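Local coordinates for protein beta-lactamase OXA-2 (Salmonella typhimurium, PDB 1K38) that hydrolyses the beta-lactam ring of penicillins, oxacillin among them, as a class D serine beta-lactamase and so confers resistance to these antibiotics, at residues H57-A61 with Y104-A108; D113-R117 with A128-T132. The contacts are given in a common frame with arbitrary orientation. Numbering follows the deposited sequence.

Contact 1 (H57-A61 with Y104-A108)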
loop_
_atom_site.group_PDB
_atom_site.type_symbol
_atom_site.label_atom_id
_atom_site.label_comp_id
_atom_site.label_asym_id
_atom_site.label_seq_id
_atom_site.Cartn_x
_atom_site.Cartn_y
_atom_site.Cartn_z
ATOM N N HIS A 57 -5.692 -15.327 7.784
ATOM C CA HIS A 57 -4.781 -15.931 8.758
ATOM C C HIS A 57 -3.835 -14.893 9.358
ATOM O O HIS A 57 -3.493 -14.966 10.541
ATOM C CB HIS A 57 -3.978 -17.068 8.109
ATOM C CG HIS A 57 -3.513 -18.115 9.078
ATOM N ND1 HIS A 57 -2.810 -19.233 8.685
ATOM C CD2 HIS A 57 -3.651 -18.212 10.424
ATOM C CE1 HIS A 57 -2.534 -19.974 9.745
ATOM N NE2 HIS A 57 -3.032 -19.376 10.813
ATOM N N THR A 58 -3.409 -13.923 8.554
ATOM C CA THR A 58 -2.518 -12.885 9.061
ATOM C C THR A 58 -3.263 -12.081 10.126
ATOM O O THR A 58 -2.673 -11.674 11.131
ATOM C CB THR A 58 -2.039 -11.940 7.936
ATOM O OG1 THR A 58 -1.324 -12.697 6.948
ATOM C CG2 THR A 58 -1.110 -10.870 8.497
ATOM N N LEU A 59 -4.557 -11.849 9.907
ATOM C CA LEU A 59 -5.368 -11.122 10.879
ATOM C C LEU A 59 -5.431 -11.949 12.166
ATOM O O LEU A 59 -5.273 -11.412 13.261
ATOM C CB LEU A 59 -6.784 -10.885 10.341
ATOM C CG LEU A 59 -6.925 -9.967 9.122
ATOM C CD1 LEU A 59 -8.358 -10.010 8.614
ATOM C CD2 LEU A 59 -6.531 -8.544 9.503
ATOM N N PHE A 60 -5.659 -13.256 12.030
ATOM C CA PHE A 60 -5.718 -14.142 13.196
ATOM C C PHE A 60 -4.423 -14.042 13.996
ATOM O O PHE A 60 -4.442 -13.888 15.218
ATOM C CB PHE A 60 -5.872 -15.615 12.782
ATOM C CG PHE A 60 -7.180 -15.956 12.114
ATOM C CD1 PHE A 60 -8.090 -14.975 11.728
ATOM C CD2 PHE A 60 -7.483 -17.290 11.843
ATOM C CE1 PHE A 60 -9.280 -15.321 11.080
ATOM C CE2 PHE A 60 -8.667 -17.643 11.200
ATOM C CZ PHE A 60 -9.566 -16.659 10.817
ATOM N N ALA A 61 -3.300 -14.159 13.290
ATOM C CA ALA A 61 -1.974 -14.118 13.898
ATOM C C ALA A 61 -1.664 -12.798 14.598
ATOM O O ALA A 61 -1.092 -12.790 15.687
ATOM C CB ALA A 61 -0.910 -14.415 12.842
ATOM N N TYR A 104 3.262 -19.529 8.416
ATOM C CA TYR A 104 1.898 -19.592 8.906
ATOM C C TYR A 104 1.602 -20.869 9.684
ATOM O O TYR A 104 0.642 -20.923 10.447
ATOM C CB TYR A 104 0.914 -19.375 7.750
ATOM C CG TYR A 104 0.895 -17.925 7.313
ATOM C CD1 TYR A 104 1.969 -17.371 6.615
ATOM C CD2 TYR A 104 -0.157 -17.081 7.678
ATOM C CE1 TYR A 104 2.001 -16.014 6.291
ATOM C CE2 TYR A 104 -0.136 -15.717 7.359
ATOM C CZ TYR A 104 0.947 -15.191 6.668
ATOM O OH TYR A 104 0.988 -13.849 6.360
ATOM N N GLU A 105 2.434 -21.889 9.502
ATOM C CA GLU A 105 2.255 -23.126 10.252
ATOM C C GLU A 105 2.622 -22.784 11.692
ATOM O O GLU A 105 2.017 -23.284 12.640
ATOM C CB GLU A 105 3.177 -24.224 9.717
ATOM C CG GLU A 105 2.717 -24.820 8.393
ATOM C CD GLU A 105 3.684 -25.858 7.858
ATOM O OE1 GLU A 105 4.053 -26.776 8.623
ATOM O OE2 GLU A 105 4.071 -25.761 6.673
ATOM N N LEU A 106 3.616 -21.913 11.845
ATOM C CA LEU A 106 4.049 -21.476 13.165
ATOM C C LEU A 106 2.903 -20.733 13.842
ATOM O O LEU A 106 2.617 -20.956 15.020
ATOM C CB LEU A 106 5.270 -20.556 13.048
ATOM C CG LEU A 106 6.654 -21.210 12.961
ATOM C CD1 LEU A 106 7.046 -21.743 14.328
ATOM C CD2 LEU A 106 6.656 -22.327 11.929
ATOM N N PHE A 107 2.242 -19.852 13.094
ATOM C CA PHE A 107 1.123 -19.091 13.641
ATOM C C PHE A 107 -0.003 -20.035 14.045
ATOM O O PHE A 107 -0.589 -19.895 15.116
ATOM C CB PHE A 107 0.562 -18.097 12.616
ATOM C CG PHE A 107 1.543 -17.054 12.154
ATOM C CD1 PHE A 107 2.654 -16.715 12.919
ATOM C CD2 PHE A 107 1.321 -16.375 10.960
ATOM C CE1 PHE A 107 3.530 -15.714 12.502
ATOM C CE2 PHE A 107 2.188 -15.371 10.532
ATOM C CZ PHE A 107 3.296 -15.039 11.304
ATOM N N ALA A 108 -0.311 -20.986 13.168
ATOM C CA ALA A 108 -1.378 -21.944 13.425
ATOM C C ALA A 108 -1.144 -22.716 14.721
ATOM O O ALA A 108 -2.072 -22.924 15.503
ATOM C CB ALA A 108 -1.503 -22.911 12.249
#
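One hydrogen bond joins segments 57-61 and 104-108: Tyr104 OH donates to Thr58 OG1 over 2.6 Å. The long phenol spans the interface between segments whose axes come within 10.1 Å, while the short threonine can both accept this hydrogen bond and make another through OG1 to the backbone O of the carboxylated lysine at position 54. The contact thus ties the helix just after that modified lysine to helix 101-111, beside the probable catalytic Ser51. Contacts of the His57 ring fill the space beside this bond. It lies obliquely against the Tyr104 ring, with centroids 5.5 Å apart and planes at 53°, and His57 CE1 comes 3.4 Å from Tyr104 O and 4.0 Å from Ala108 CB. Apolar packing closes the other end. Ala61 CB sits over one face of the Phe107 ring, 3.9 Å from its centroid, a CH-pi contact; small alanine suits this close approach, with the two CA atoms 5.9 Å apart. The two segments run at 51° to each other. Helix 92-97 packs on Tyr104, Phe107 and Thr58, helix 166-175 covers Thr58 and Leu59, and Phe60 stacks on Tyr119 of helix 113-122; together these neighbours bury the interface.

Contact 2 (D113-R117 with A128-T132)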
loop_
_atom_site.group_PDB
_atom_site.type_symbol
_atom_site.label_atom_id
_atom_site.label_comp_id
_atom_site.label_asym_id
_atom_site.label_seq_id
_atom_site.Cartn_x
_atom_site.Cartn_y
_atom_site.Cartn_z
ATOM N N ASP A 113 -6.233 -24.937 17.578
ATOM C CA ASP A 113 -7.469 -25.298 16.891
ATOM C C ASP A 113 -8.715 -24.608 17.434
ATOM O O ASP A 113 -9.538 -24.113 16.667
ATOM C CB ASP A 113 -7.665 -26.816 16.926
ATOM C CG ASP A 113 -9.020 -27.241 16.387
ATOM O OD1 ASP A 113 -10.015 -27.156 17.138
ATOM O OD2 ASP A 113 -9.094 -27.649 15.208
ATOM N N ASP A 114 -8.859 -24.579 18.754
ATOM C CA ASP A 114 -10.024 -23.950 19.364
ATOM C C ASP A 114 -10.176 -22.491 18.955
ATOM O O ASP A 114 -11.259 -22.060 18.558
ATOM C CB ASP A 114 -9.944 -24.044 20.889
ATOM C CG ASP A 114 -10.069 -25.470 21.390
ATOM O OD1 ASP A 114 -11.028 -26.159 20.985
ATOM O OD2 ASP A 114 -9.213 -25.897 22.195
ATOM N N LYS A 115 -9.090 -21.731 19.049
ATOM C CA LYS A 115 -9.130 -20.320 18.695
ATOM C C LYS A 115 -9.334 -20.144 17.193
ATOM O O LYS A 115 -10.036 -19.230 16.761
ATOM C CB LYS A 115 -7.841 -19.626 19.145
ATOM C CG LYS A 115 -7.956 -18.115 19.216
ATOM C CD LYS A 115 -6.744 -17.481 19.887
ATOM C CE LYS A 115 -6.951 -15.983 20.069
ATOM N NZ LYS A 115 -5.802 -15.313 20.744
ATOM N N ALA A 116 -8.728 -21.024 16.400
ATOM C CA ALA A 116 -8.865 -20.951 14.949
ATOM C C ALA A 116 -10.332 -21.108 14.562
ATOM O O ALA A 116 -10.817 -20.434 13.656
ATOM C CB ALA A 116 -8.030 -22.034 14.289
ATOM N N ARG A 117 -11.035 -22.003 15.251
ATOM C CA ARG A 117 -12.448 -22.223 14.979
ATOM C C ARG A 117 -13.247 -20.972 15.319
ATOM O O ARG A 117 -14.131 -20.572 14.563
ATOM C CB ARG A 117 -12.975 -23.409 15.794
ATOM C CG ARG A 117 -12.419 -24.750 15.356
ATOM C CD ARG A 117 -12.902 -25.889 16.246
ATOM N NE ARG A 117 -12.353 -27.174 15.819
ATOM C CZ ARG A 117 -12.735 -27.834 14.728
ATOM N NH1 ARG A 117 -13.680 -27.335 13.944
ATOM N NH2 ARG A 117 -12.166 -28.992 14.417
ATOM N N ALA A 128 -15.906 -22.544 7.540
ATOM C CA ALA A 128 -15.284 -22.252 8.831
ATOM C C ALA A 128 -14.860 -23.498 9.602
ATOM O O ALA A 128 -14.994 -23.549 10.825
ATOM C CB ALA A 128 -16.240 -21.421 9.679
ATOM N N ASP A 129 -14.326 -24.487 8.891
ATOM C CA ASP A 129 -13.902 -25.740 9.508
ATOM C C ASP A 129 -12.388 -25.941 9.434
ATOM O O ASP A 129 -11.852 -26.278 8.381
ATOM C CB ASP A 129 -14.597 -26.909 8.812
ATOM C CG ASP A 129 -14.446 -28.212 9.568
ATOM O OD1 ASP A 129 -13.402 -28.402 10.224
ATOM O OD2 ASP A 129 -15.370 -29.048 9.495
ATOM N N PRO A 130 -11.680 -25.741 10.558
ATOM C CA PRO A 130 -10.225 -25.909 10.576
ATOM C C PRO A 130 -9.751 -27.318 10.938
ATOM O O PRO A 130 -8.586 -27.509 11.290
ATOM C CB PRO A 130 -9.786 -24.880 11.603
ATOM C CG PRO A 130 -10.861 -25.004 12.623
ATOM C CD PRO A 130 -12.136 -25.068 11.789
ATOM N N SER A 131 -10.646 -28.298 10.861
ATOM C CA SER A 131 -10.272 -29.674 11.169
ATOM C C SER A 131 -9.160 -30.083 10.208
ATOM O O SER A 131 -9.186 -29.717 9.032
ATOM C CB SER A 131 -11.475 -30.606 10.998
ATOM O OG SER A 131 -12.530 -30.244 11.873
ATOM N N THR A 132 -8.181 -30.832 10.707
ATOM C CA THR A 132 -7.067 -31.265 9.870
ATOM C C THR A 132 -6.341 -32.465 10.464
ATOM O O THR A 132 -6.353 -32.674 11.676
ATOM C CB THR A 132 -6.058 -30.114 9.665
ATOM O OG1 THR A 132 -4.967 -30.567 8.855
ATOM C CG2 THR A 132 -5.517 -29.624 11.002
#
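This is a mixed polar and apolar contact, partly buried, between the first turn of helix 113-122 and the loop that follows that helix, joined by an Arg117-Ser131 hydrogen bond, a salt-bridge network and the packing of Pro130, with an Asx turn ordering the loop. It lies in the helical region of the transpeptidase-like fold, away from the active site. In the Asx turn, Asp129 OD1 accepts from the backbone Ser131 N at 2.8 Å; beside it, Ser131 OG donates to the same Asp129 OD1 at 2.6 Å. Arg117 is long enough to span helix and loop. Its NE pairs with Asp113 OD1 at 2.7 Å, one helical turn back, while its NH1 forms a long salt bridge to Asp129 OD1 at 3.9 Å. Pro130 lies over one face of the guanidinium and offers an apolar surface to the helix: Ala116 CB is 4.3 Å from Pro130 CB, and both residues also touch Tyr137. Alanine suits this buried position, since its small methyl lets the proline come near. Leu120, a turn further along the helix, packs on Pro130 and Ala128. At the guanidinium edge, Arg117 NH2 donates to Ser131 OG over 2.9 Å, with an N-H...O angle of 164°.

Contact 1 closes before contact 2 opens along the chain, and helices 101-111 and 113-122, which supply one segment to each, follow one another. The two centres are 12 Å apart, and the contacts touch where Phe60 CE2 packs 4.3 Å from Ala116 O. Their relation to catalysis differs. In contact 1 the Tyr104 side chain lies about 8 Å from that of Ser51, the predicted acyl-ester nucleophile, and about 7 Å from that of Lys189, a probable substrate-binding residue, whereas contact 2 lies further out, its centre 19 Å from the chain centre against 15 Å. Contact 1 is buried, contact 2 only partly so.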